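Local coordinates for phosphate ABC transporter, phosphate-binding protein (Clostridium perfringens, PDB 4Q8R), which probably captures phosphate outside the cell membrane with high affinity and delivers it to an ABC-type transporter for uptake, at residues Tyr78-His86 and Gln164-Phe175; Leu96-Thr104 and Phe135-Leu146. One frame throughout, in Å; residues are numbered along the deposited sequence.

Interaction 1 pairs strand 78-86 with strand 169-174, within 164-175, antiparallel in the mixed sheet, and interaction 2 sets the helix 96-103 against the end of the helix 130-139 and the loop after it. Their centres lie about 15 Å apart. Along the chain interaction 2 is nested within the loop that interaction 1 closes, so the strand pairing brings together the ends of a chain section that folds back on itself. The two contacts also touch: the Phe-135 ring stacks with that of Tyr-172 and meets Leu-83, and the Tyr-103 hydroxyl, hydrogen-bonded to Val-123 O, packs against Gly-171. Helices thus pack on a sheet, as in the alpha/beta architecture of periplasmic-type binding proteins.

Interaction 1: residues Tyr78-His86 and Gln164-Phe175; sequences YDGIALITH and QGNENAIGYISF. With ZN (zinc ion), chain E.
His-86 meets Glu-167 and Gln-164 across the contact and carries a zinc ion at its tip; its side chain can be followed outward atom by atom. CB rests on Glu-167 O at 3.5 Å. With CG anti to the backbone N (chi1 -158°), the ring runs alongside the type I turn from Asn-166 to Ala-169, where Glu-167 CA lies over one face, offset toward the rim. ND1 bonds to Val-163 O, just ahead of the second segment, while Gln-164 O lies at the ring edge, 3.0 Å from CE1. At the tip NE2 binds the zinc ion at 2.1 Å; two waters are further ligands, one of which donates to Glu-167 OE2. Another water joins His-86 N to Glu-167 O and Ala-169 O.

The strands form an antiparallel ladder inside the mixed sheet of this binding-protein fold, strand 71-86 being flanked on its other edge by 182-187 and 205-213. Ala-82 with Ile-173 and Ile-84 with Gly-171 are its hydrogen-bonded pairs, two bonds each. On one face Ile-84 CG2 packs against Ile-173 CG2 (3.9 Å); on the other Ile-81 CG2 lies alongside Tyr-172 CB.

At the far end the Phe-175 ring lies flat over glycine: Gly-80 CA stands 3.5 Å from the ring centroid, almost on the normal, and Phe-175 N bonds to Gly-80 O. Ser-174 OG donates to Asp-79 OD1 at 2.8 Å, meeting it on the syn side, 24° out of the carboxylate plane; Asp-79 OD2 forms a salt bridge with Arg-206.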
loop_
_atom_site.group_PDB
_atom_site.type_symbol
_atom_site.label_atom_id
_atom_site.label_comp_id
_atom_site.label_asym_id
_atom_site.label_seq_id
_atom_site.Cartn_x
_atom_site.Cartn_y
_atom_site.Cartn_z
ATOM N N TYR A 78 8.606 2.711 5.167
ATOM C CA TYR A 78 7.706 1.639 5.622
ATOM C C TYR A 78 6.318 2.250 5.650
ATOM O O TYR A 78 6.166 3.478 5.716
ATOM C CB TYR A 78 8.197 1.029 6.940
ATOM C CG TYR A 78 8.240 -0.433 7.017
ATOM C CD1 TYR A 78 9.279 -1.174 6.420
ATOM C CD2 TYR A 78 7.200 -1.140 7.707
ATOM C CE1 TYR A 78 9.266 -2.579 6.503
ATOM C CE2 TYR A 78 7.183 -2.525 7.795
ATOM C CZ TYR A 78 8.200 -3.252 7.192
ATOM O OH TYR A 78 8.132 -4.634 7.267
ATOM N N ASP A 79 5.304 1.402 5.543
ATOM C CA ASP A 79 3.941 1.829 5.359
ATOM C C ASP A 79 2.975 0.907 6.127
ATOM O O ASP A 79 3.017 -0.332 5.980
ATOM C CB ASP A 79 3.568 1.805 3.879
ATOM C CG ASP A 79 2.138 2.239 3.602
ATOM O OD1 ASP A 79 1.705 3.346 3.962
ATOM O OD2 ASP A 79 1.418 1.498 2.934
ATOM N N GLY A 80 2.083 1.507 6.899
ATOM C CA GLY A 80 1.011 0.796 7.519
ATOM C C GLY A 80 -0.123 0.566 6.552
ATOM O O GLY A 80 -0.345 1.339 5.606
ATOM N N ILE A 81 -0.831 -0.532 6.776
ATOM C CA ILE A 81 -2.049 -0.802 6.011
ATOM C C ILE A 81 -3.215 -0.644 7.036
ATOM O O ILE A 81 -3.288 -1.360 8.057
ATOM C CB ILE A 81 -2.089 -2.195 5.434
ATOM C CG1 ILE A 81 -0.905 -2.399 4.432
ATOM C CG2 ILE A 81 -3.449 -2.465 4.763
ATOM C CD1 ILE A 81 -0.760 -3.795 3.954
ATOM N N ALA A 82 -4.099 0.270 6.714
ATOM C CA ALA A 82 -5.312 0.513 7.480
ATOM C C ALA A 82 -6.449 -0.352 6.936
ATOM O O ALA A 82 -6.536 -0.615 5.772
ATOM C CB ALA A 82 -5.721 1.953 7.369
ATOM N N LEU A 83 -7.299 -0.766 7.866
ATOM C CA LEU A 83 -8.591 -1.396 7.558
ATOM C C LEU A 83 -9.567 -0.270 7.683
ATOM O O LEU A 83 -9.787 0.238 8.844
ATOM C CB LEU A 83 -8.999 -2.427 8.589
ATOM C CG LEU A 83 -8.551 -3.847 8.436
ATOM C CD1 LEU A 83 -9.146 -4.392 7.184
ATOM C CD2 LEU A 83 -7.052 -3.931 8.453
ATOM N N ILE A 84 -10.120 0.155 6.571
ATOM C CA ILE A 84 -11.012 1.310 6.570
ATOM C C ILE A 84 -12.465 0.911 6.481
ATOM O O ILE A 84 -12.830 -0.028 5.732
ATOM C CB ILE A 84 -10.642 2.308 5.478
ATOM C CG1 ILE A 84 -10.532 1.671 4.085
ATOM C CG2 ILE A 84 -9.318 2.973 5.850
ATOM C CD1 ILE A 84 -10.612 2.694 2.998
ATOM N N THR A 85 -13.297 1.658 7.208
ATOM C CA THR A 85 -14.718 1.530 7.145
ATOM C C THR A 85 -15.279 2.867 6.704
ATOM O O THR A 85 -14.593 3.906 6.659
ATOM C CB THR A 85 -15.328 1.108 8.488
ATOM O OG1 THR A 85 -15.167 2.210 9.402
ATOM C CG2 THR A 85 -14.711 -0.123 9.086
ATOM N N HIS A 86 -16.542 2.851 6.319
ATOM C CA HIS A 86 -17.286 4.095 6.182
ATOM C C HIS A 86 -17.261 4.875 7.527
ATOM O O HIS A 86 -17.210 4.306 8.607
ATOM C CB HIS A 86 -18.719 3.780 5.796
ATOM C CG HIS A 86 -19.446 4.877 5.140
ATOM N ND1 HIS A 86 -19.347 5.168 3.794
ATOM C CD2 HIS A 86 -20.318 5.785 5.658
ATOM C CE1 HIS A 86 -20.166 6.151 3.499
ATOM N NE2 HIS A 86 -20.718 6.579 4.621
ATOM N N GLN A 164 -15.947 4.898 0.766
ATOM C CA GLN A 164 -16.599 6.194 0.887
ATOM C C GLN A 164 -18.062 6.147 0.462
ATOM O O GLN A 164 -18.861 6.947 0.951
ATOM C CB GLN A 164 -15.949 7.291 0.075
ATOM C CG GLN A 164 -14.620 7.741 0.616
ATOM C CD GLN A 164 -13.868 8.650 -0.367
ATOM O OE1 GLN A 164 -13.988 8.503 -1.594
ATOM N NE2 GLN A 164 -13.118 9.626 0.158
ATOM N N GLY A 165 -18.382 5.248 -0.475
ATOM C CA GLY A 165 -19.701 5.188 -1.065
ATOM C C GLY A 165 -20.679 4.192 -0.480
ATOM O O GLY A 165 -21.825 4.092 -0.970
ATOM N N ASN A 166 -20.245 3.446 0.511
ATOM C CA ASN A 166 -21.059 2.353 1.046
ATOM C C ASN A 166 -20.919 2.231 2.534
ATOM O O ASN A 166 -19.871 1.842 3.046
ATOM C CB ASN A 166 -20.702 1.007 0.392
ATOM C CG ASN A 166 -21.776 -0.117 0.684
ATOM O OD1 ASN A 166 -22.194 -0.301 1.823
ATOM N ND2 ASN A 166 -22.164 -0.898 -0.346
ATOM N N GLU A 167 -22.001 2.546 3.255
ATOM C CA GLU A 167 -21.992 2.459 4.692
ATOM C C GLU A 167 -21.492 1.155 5.281
ATOM O O GLU A 167 -20.947 1.128 6.397
ATOM C CB GLU A 167 -23.421 2.754 5.306
ATOM C CG GLU A 167 -23.886 4.163 5.048
ATOM C CD GLU A 167 -25.220 4.466 5.654
ATOM O OE1 GLU A 167 -25.812 3.561 6.224
ATOM O OE2 GLU A 167 -25.665 5.592 5.592
ATOM N N ASN A 168 -21.712 0.041 4.559
ATOM C CA ASN A 168 -21.409 -1.227 5.097
ATOM C C ASN A 168 -20.113 -1.848 4.613
ATOM O O ASN A 168 -19.876 -2.994 4.886
ATOM C CB ASN A 168 -22.563 -2.154 4.820
ATOM C CG ASN A 168 -23.804 -1.684 5.549
ATOM O OD1 ASN A 168 -23.727 -1.363 6.723
ATOM N ND2 ASN A 168 -24.907 -1.654 4.880
ATOM N N ALA A 169 -19.319 -1.074 3.873
ATOM C CA ALA A 169 -18.099 -1.602 3.306
ATOM C C ALA A 169 -16.915 -1.632 4.289
ATOM O O ALA A 169 -16.796 -0.807 5.241
ATOM C CB ALA A 169 -17.749 -0.773 2.118
ATOM N N ILE A 170 -15.953 -2.491 3.993
ATOM C CA ILE A 170 -14.690 -2.545 4.667
ATOM C C ILE A 170 -13.643 -2.794 3.565
ATOM O O ILE A 170 -13.868 -3.615 2.618
ATOM C CB ILE A 170 -14.656 -3.592 5.765
ATOM C CG1 ILE A 170 -13.350 -3.521 6.532
ATOM C CG2 ILE A 170 -14.906 -5.058 5.238
ATOM C CD1 ILE A 170 -13.300 -4.325 7.810
ATOM N N GLY A 171 -12.506 -2.085 3.639
ATOM C CA GLY A 171 -11.397 -2.310 2.697
ATOM C C GLY A 171 -10.086 -2.097 3.397
ATOM O O GLY A 171 -10.053 -1.798 4.568
ATOM N N TYR A 172 -8.981 -2.256 2.656
ATOM C CA TYR A 172 -7.651 -2.024 3.203
ATOM C C TYR A 172 -6.873 -1.146 2.255
ATOM O O TYR A 172 -6.992 -1.210 1.057
ATOM C CB TYR A 172 -6.951 -3.335 3.497
ATOM C CG TYR A 172 -6.949 -4.325 2.323
ATOM C CD1 TYR A 172 -6.075 -4.171 1.231
ATOM C CD2 TYR A 172 -7.798 -5.443 2.331
ATOM C CE1 TYR A 172 -6.053 -5.119 0.203
ATOM C CE2 TYR A 172 -7.799 -6.334 1.283
ATOM C CZ TYR A 172 -6.950 -6.160 0.247
ATOM O OH TYR A 172 -6.917 -7.067 -0.792
ATOM N N ILE A 173 -6.046 -0.298 2.842
ATOM C CA ILE A 173 -5.366 0.721 2.080
ATOM C C ILE A 173 -4.187 1.271 2.839
ATOM O O ILE A 173 -4.178 1.285 4.062
ATOM C CB ILE A 173 -6.357 1.839 1.791
ATOM C CG1 ILE A 173 -5.930 2.703 0.637
ATOM C CG2 ILE A 173 -6.635 2.722 3.047
ATOM C CD1 ILE A 173 -6.999 3.615 0.139
ATOM N N SER A 174 -3.163 1.719 2.123
ATOM C CA SER A 174 -2.019 2.411 2.735
ATOM C C SER A 174 -2.489 3.615 3.596
ATOM O O SER A 174 -3.401 4.345 3.205
ATOM C CB SER A 174 -1.135 2.954 1.619
ATOM O OG SER A 174 -0.225 3.942 2.081
ATOM N N PHE A 175 -1.802 3.830 4.706
ATOM C CA PHE A 175 -2.054 4.973 5.564
ATOM C C PHE A 175 -1.966 6.282 4.753
ATOM O O PHE A 175 -2.587 7.314 5.142
ATOM C CB PHE A 175 -0.977 5.065 6.624
ATOM C CG PHE A 175 -1.089 4.112 7.782
ATOM C CD1 PHE A 175 -2.008 3.045 7.847
ATOM C CD2 PHE A 175 -0.193 4.292 8.897
ATOM C CE1 PHE A 175 -2.031 2.230 8.938
ATOM C CE2 PHE A 175 -0.266 3.500 10.004
ATOM C CZ PHE A 175 -1.179 2.418 10.019
HETATM ZN ZN ZN E . -22.264 7.938 4.815
HETATM O O HOH W 1 -18.364 0.507 6.930
HETATM O O HOH W 2 -23.634 7.480 6.159
HETATM O O HOH W 3 -23.512 7.466 3.081
#

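Interaction 2: residues Leu96-Thr104 and Phe135-Leu146; sequences LVQIKDIYT and FQEIVGFKAEEL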
loop_
_atom_site.group_PDB
_atom_site.type_symbol
_atom_site.label_atom_id
_atom_site.label_comp_id
_atom_site.label_asym_id
_atom_site.label_seq_id
_atom_site.Cartn_x
_atom_site.Cartn_y
_atom_site.Cartn_z
ATOM N N LEU A 96 -6.930 -9.272 14.539
ATOM C CA LEU A 96 -6.554 -9.808 13.267
ATOM C C LEU A 96 -7.432 -10.996 12.885
ATOM O O LEU A 96 -7.781 -11.147 11.711
ATOM C CB LEU A 96 -5.096 -10.212 13.203
ATOM C CG LEU A 96 -4.044 -9.119 13.069
ATOM C CD1 LEU A 96 -2.682 -9.786 13.080
ATOM C CD2 LEU A 96 -4.241 -8.342 11.788
ATOM N N VAL A 97 -7.778 -11.818 13.849
ATOM C CA VAL A 97 -8.614 -12.983 13.562
ATOM C C VAL A 97 -10.032 -12.571 13.188
ATOM O O VAL A 97 -10.680 -13.241 12.311
ATOM C CB VAL A 97 -8.522 -14.041 14.620
ATOM C CG1 VAL A 97 -9.195 -13.679 15.959
ATOM C CG2 VAL A 97 -9.064 -15.399 14.068
ATOM N N GLN A 98 -10.579 -11.504 13.832
ATOM C CA GLN A 98 -11.870 -10.983 13.333
ATOM C C GLN A 98 -11.751 -10.563 11.872
ATOM O O GLN A 98 -12.634 -10.833 11.041
ATOM C CB GLN A 98 -12.385 -9.821 14.153
ATOM C CG GLN A 98 -12.923 -10.265 15.492
ATOM C CD GLN A 98 -13.304 -9.078 16.352
ATOM O OE1 GLN A 98 -12.496 -8.190 16.514
ATOM N NE2 GLN A 98 -14.453 -9.129 16.964
ATOM N N ILE A 99 -10.640 -9.891 11.504
ATOM C CA ILE A 99 -10.456 -9.427 10.145
ATOM C C ILE A 99 -10.403 -10.661 9.176
ATOM O O ILE A 99 -10.993 -10.641 8.102
ATOM C CB ILE A 99 -9.200 -8.528 10.030
ATOM C CG1 ILE A 99 -9.438 -7.275 10.825
ATOM C CG2 ILE A 99 -8.922 -8.136 8.580
ATOM C CD1 ILE A 99 -8.172 -6.534 11.212
ATOM N N LYS A 100 -9.673 -11.676 9.611
ATOM C CA LYS A 100 -9.567 -12.910 8.813
ATOM C C LYS A 100 -10.963 -13.462 8.607
ATOM O O LYS A 100 -11.314 -13.874 7.493
ATOM C CB LYS A 100 -8.714 -13.934 9.472
ATOM C CG LYS A 100 -8.416 -15.224 8.647
ATOM C CD LYS A 100 -7.563 -16.184 9.432
ATOM C CE LYS A 100 -7.679 -17.550 8.841
ATOM N NZ LYS A 100 -6.686 -18.473 9.406
ATOM N N ASP A 101 -11.735 -13.562 9.674
ATOM C CA ASP A 101 -13.111 -14.084 9.584
ATOM C C ASP A 101 -13.986 -13.307 8.643
ATOM O O ASP A 101 -14.795 -13.897 7.913
ATOM C CB ASP A 101 -13.760 -14.071 10.969
ATOM C CG ASP A 101 -13.227 -15.120 11.894
ATOM O OD1 ASP A 101 -12.409 -16.014 11.499
ATOM O OD2 ASP A 101 -13.674 -15.119 13.055
ATOM N N ILE A 102 -13.856 -11.985 8.596
ATOM C CA ILE A 102 -14.547 -11.199 7.613
ATOM C C ILE A 102 -14.106 -11.523 6.190
ATOM O O ILE A 102 -14.936 -11.769 5.290
ATOM C CB ILE A 102 -14.328 -9.670 7.866
ATOM C CG1 ILE A 102 -14.934 -9.269 9.253
ATOM C CG2 ILE A 102 -14.935 -8.810 6.783
ATOM C CD1 ILE A 102 -14.361 -7.951 9.691
ATOM N N TYR A 103 -12.815 -11.531 5.960
ATOM C CA TYR A 103 -12.294 -11.690 4.589
ATOM C C TYR A 103 -12.466 -13.112 4.057
ATOM O O TYR A 103 -12.481 -13.303 2.851
ATOM C CB TYR A 103 -10.866 -11.155 4.475
ATOM C CG TYR A 103 -10.905 -9.704 4.136
ATOM C CD1 TYR A 103 -11.083 -8.732 5.173
ATOM C CD2 TYR A 103 -10.798 -9.242 2.870
ATOM C CE1 TYR A 103 -11.247 -7.432 4.839
ATOM C CE2 TYR A 103 -10.936 -7.923 2.529
ATOM C CZ TYR A 103 -11.196 -7.004 3.536
ATOM O OH TYR A 103 -11.363 -5.674 3.245
ATOM N N THR A 104 -12.638 -14.085 4.912
ATOM C CA THR A 104 -12.863 -15.451 4.443
ATOM C C THR A 104 -14.336 -15.783 4.418
ATOM O O THR A 104 -14.702 -16.931 4.155
ATOM C CB THR A 104 -12.105 -16.482 5.320
ATOM O OG1 THR A 104 -12.561 -16.423 6.677
ATOM C CG2 THR A 104 -10.581 -16.269 5.266
ATOM N N PHE A 135 -1.379 -7.762 3.143
ATOM C CA PHE A 135 -2.555 -7.902 3.990
ATOM C C PHE A 135 -2.920 -9.345 4.224
ATOM O O PHE A 135 -3.135 -9.791 5.362
ATOM C CB PHE A 135 -3.747 -7.195 3.297
ATOM C CG PHE A 135 -5.051 -7.301 4.035
ATOM C CD1 PHE A 135 -5.332 -6.408 5.094
ATOM C CD2 PHE A 135 -6.017 -8.197 3.669
ATOM C CE1 PHE A 135 -6.504 -6.462 5.804
ATOM C CE2 PHE A 135 -7.235 -8.261 4.374
ATOM C CZ PHE A 135 -7.492 -7.396 5.435
ATOM N N GLN A 136 -2.955 -10.122 3.146
ATOM C CA GLN A 136 -3.318 -11.533 3.291
ATOM C C GLN A 136 -2.342 -12.349 4.093
ATOM O O GLN A 136 -2.709 -13.161 4.936
ATOM C CB GLN A 136 -3.559 -12.166 1.908
ATOM C CG GLN A 136 -4.762 -11.571 1.232
ATOM C CD GLN A 136 -5.061 -12.071 -0.156
ATOM O OE1 GLN A 136 -6.122 -11.787 -0.708
ATOM N NE2 GLN A 136 -4.066 -12.681 -0.800
ATOM N N GLU A 137 -1.060 -12.043 3.925
ATOM C CA GLU A 137 0.018 -12.662 4.671
ATOM C C GLU A 137 -0.080 -12.380 6.155
ATOM O O GLU A 137 0.061 -13.259 6.976
ATOM C CB GLU A 137 1.400 -12.189 4.124
ATOM C CG GLU A 137 2.550 -12.959 4.753
ATOM C CD GLU A 137 3.901 -12.782 4.071
ATOM O OE1 GLU A 137 4.920 -12.939 4.768
ATOM O OE2 GLU A 137 3.943 -12.512 2.853
ATOM N N ILE A 138 -0.332 -11.128 6.504
ATOM C CA ILE A 138 -0.355 -10.741 7.911
ATOM C C ILE A 138 -1.629 -11.197 8.630
ATOM O O ILE A 138 -1.561 -11.757 9.740
ATOM C CB ILE A 138 -0.174 -9.241 8.086
ATOM C CG1 ILE A 138 1.248 -8.902 7.627
ATOM C CG2 ILE A 138 -0.423 -8.831 9.550
ATOM C CD1 ILE A 138 1.556 -7.441 7.457
ATOM N N VAL A 139 -2.775 -10.982 7.966
ATOM C CA VAL A 139 -4.101 -11.426 8.485
ATOM C C VAL A 139 -4.154 -12.942 8.549
ATOM O O VAL A 139 -4.713 -13.502 9.488
ATOM C CB VAL A 139 -5.235 -10.801 7.666
ATOM C CG1 VAL A 139 -6.618 -11.358 8.062
ATOM C CG2 VAL A 139 -5.180 -9.269 7.830
ATOM N N GLY A 140 -3.539 -13.599 7.562
ATOM C CA GLY A 140 -3.358 -15.024 7.636
ATOM C C GLY A 140 -4.311 -15.876 6.827
ATOM O O GLY A 140 -4.828 -16.882 7.312
ATOM N N PHE A 141 -4.590 -15.437 5.629
ATOM C CA PHE A 141 -5.398 -16.207 4.681
ATOM C C PHE A 141 -4.771 -16.184 3.304
ATOM O O PHE A 141 -4.062 -15.266 2.953
ATOM C CB PHE A 141 -6.915 -15.811 4.672
ATOM C CG PHE A 141 -7.211 -14.477 4.121
ATOM C CD1 PHE A 141 -7.000 -13.277 4.933
ATOM C CD2 PHE A 141 -7.665 -14.304 2.845
ATOM C CE1 PHE A 141 -7.264 -12.040 4.428
ATOM C CE2 PHE A 141 -7.914 -13.038 2.329
ATOM C CZ PHE A 141 -7.723 -11.883 3.142
ATOM N N LYS A 142 -5.110 -17.211 2.543
ATOM C CA LYS A 142 -4.693 -17.367 1.168
ATOM C C LYS A 142 -5.714 -16.803 0.202
ATOM O O LYS A 142 -6.879 -16.686 0.525
ATOM C CB LYS A 142 -4.391 -18.864 0.901
ATOM C CG LYS A 142 -3.193 -19.389 1.714
ATOM C CD LYS A 142 -2.005 -18.393 1.692
ATOM C CE LYS A 142 -0.620 -18.945 2.080
ATOM N NZ LYS A 142 -0.489 -19.121 3.545
ATOM N N ALA A 143 -5.272 -16.478 -1.001
ATOM C CA ALA A 143 -6.147 -15.991 -2.038
ATOM C C ALA A 143 -7.317 -16.957 -2.204
ATOM O O ALA A 143 -8.462 -16.518 -2.360
ATOM C CB ALA A 143 -5.350 -15.816 -3.338
ATOM N N GLU A 144 -7.059 -18.261 -2.063
ATOM C CA GLU A 144 -8.104 -19.335 -2.209
ATOM C C GLU A 144 -9.203 -19.184 -1.224
ATOM O O GLU A 144 -10.326 -19.555 -1.511
ATOM C CB GLU A 144 -7.507 -20.753 -2.072
ATOM C CG GLU A 144 -6.632 -21.119 -3.245
ATOM C CD GLU A 144 -5.163 -20.558 -3.313
ATOM O OE1 GLU A 144 -4.621 -19.603 -2.542
ATOM O OE2 GLU A 144 -4.561 -21.132 -4.247
ATOM N N GLU A 145 -8.873 -18.564 -0.088
ATOM C CA GLU A 145 -9.790 -18.385 1.006
ATOM C C GLU A 145 -10.591 -17.093 1.012
ATOM O O GLU A 145 -11.507 -16.931 1.831
ATOM C CB GLU A 145 -9.061 -18.565 2.298
ATOM C CG GLU A 145 -8.405 -19.922 2.451
ATOM C CD GLU A 145 -7.593 -20.015 3.712
ATOM O OE1 GLU A 145 -6.636 -19.284 3.849
ATOM O OE2 GLU A 145 -7.902 -20.810 4.602
ATOM N N LEU A 146 -10.229 -16.150 0.171
ATOM C CA LEU A 146 -10.953 -14.899 0.111
ATOM C C LEU A 146 -12.435 -15.180 -0.247
ATOM O O LEU A 146 -12.722 -15.911 -1.221
ATOM C CB LEU A 146 -10.369 -14.000 -0.899
ATOM C CG LEU A 146 -11.037 -12.686 -1.215
ATOM C CD1 LEU A 146 -11.008 -11.798 0.017
ATOM C CD2 LEU A 146 -10.324 -12.027 -2.380
HETATM O O HOH W 4 -4.118 -18.134 9.821
HETATM O O HOH W 5 -7.213 -21.294 7.581
HETATM O O HOH W 6 -13.369 -18.694 2.418
#
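Phe-135 and Tyr-103 form a T-shaped pair, the centre of the aromatic contacts between 96-104 and 135-146: the edge of Phe-135 points at the face of Tyr-103, with CE2 over the ring centre, centroids 4.9 Å apart and planes at 69°. CG of Phe-135 stands anti to its N (chi1 178°), which sends the ring across toward helix 96-103. Phe-141 meets Tyr-103 nearer the backbone, its CZ 3.5 Å from Tyr-103 CB, and Leu-146 CD1 sits at the Tyr-103 ring edge.

Aliphatic packing fills in beside the rings. Ile-99 CG2 presses on Phe-135 CZ at 3.5 Å and also touches Val-139 CG2, Ile-99 and Val-139 crossing at about a right angle. The other branch of Val-139, CG1, lies tight against Lys-100 CA at 3.4 Å, and Leu-96 CD2 reaches Val-139 CG2.

These layers make a helix-on-helix packing in which the axes of 96-103 and 135-139 approach to 10.2 Å, crossing at -124°, in the alpha/beta domain where both helices also touch the sheet at Leu-83. Gly-140 is the first residue to leave the helical angles of 130-139, with a positive phi; Gly-140 N and Phe-141 N bond to Gln-136 O from opposite faces of its plane.

Polar contacts are peripheral. The extended Lys-100 chain runs along this helix end, and NZ makes a weak bond to Gly-140 O at 3.2 Å, reinforced by a bridging water. A second water links NZ, weakly, to Glu-145 OE2; a third joins Thr-104 O to Glu-145 O. Thr-104 CA also directs a C-H at Glu-145 O (3.3 Å).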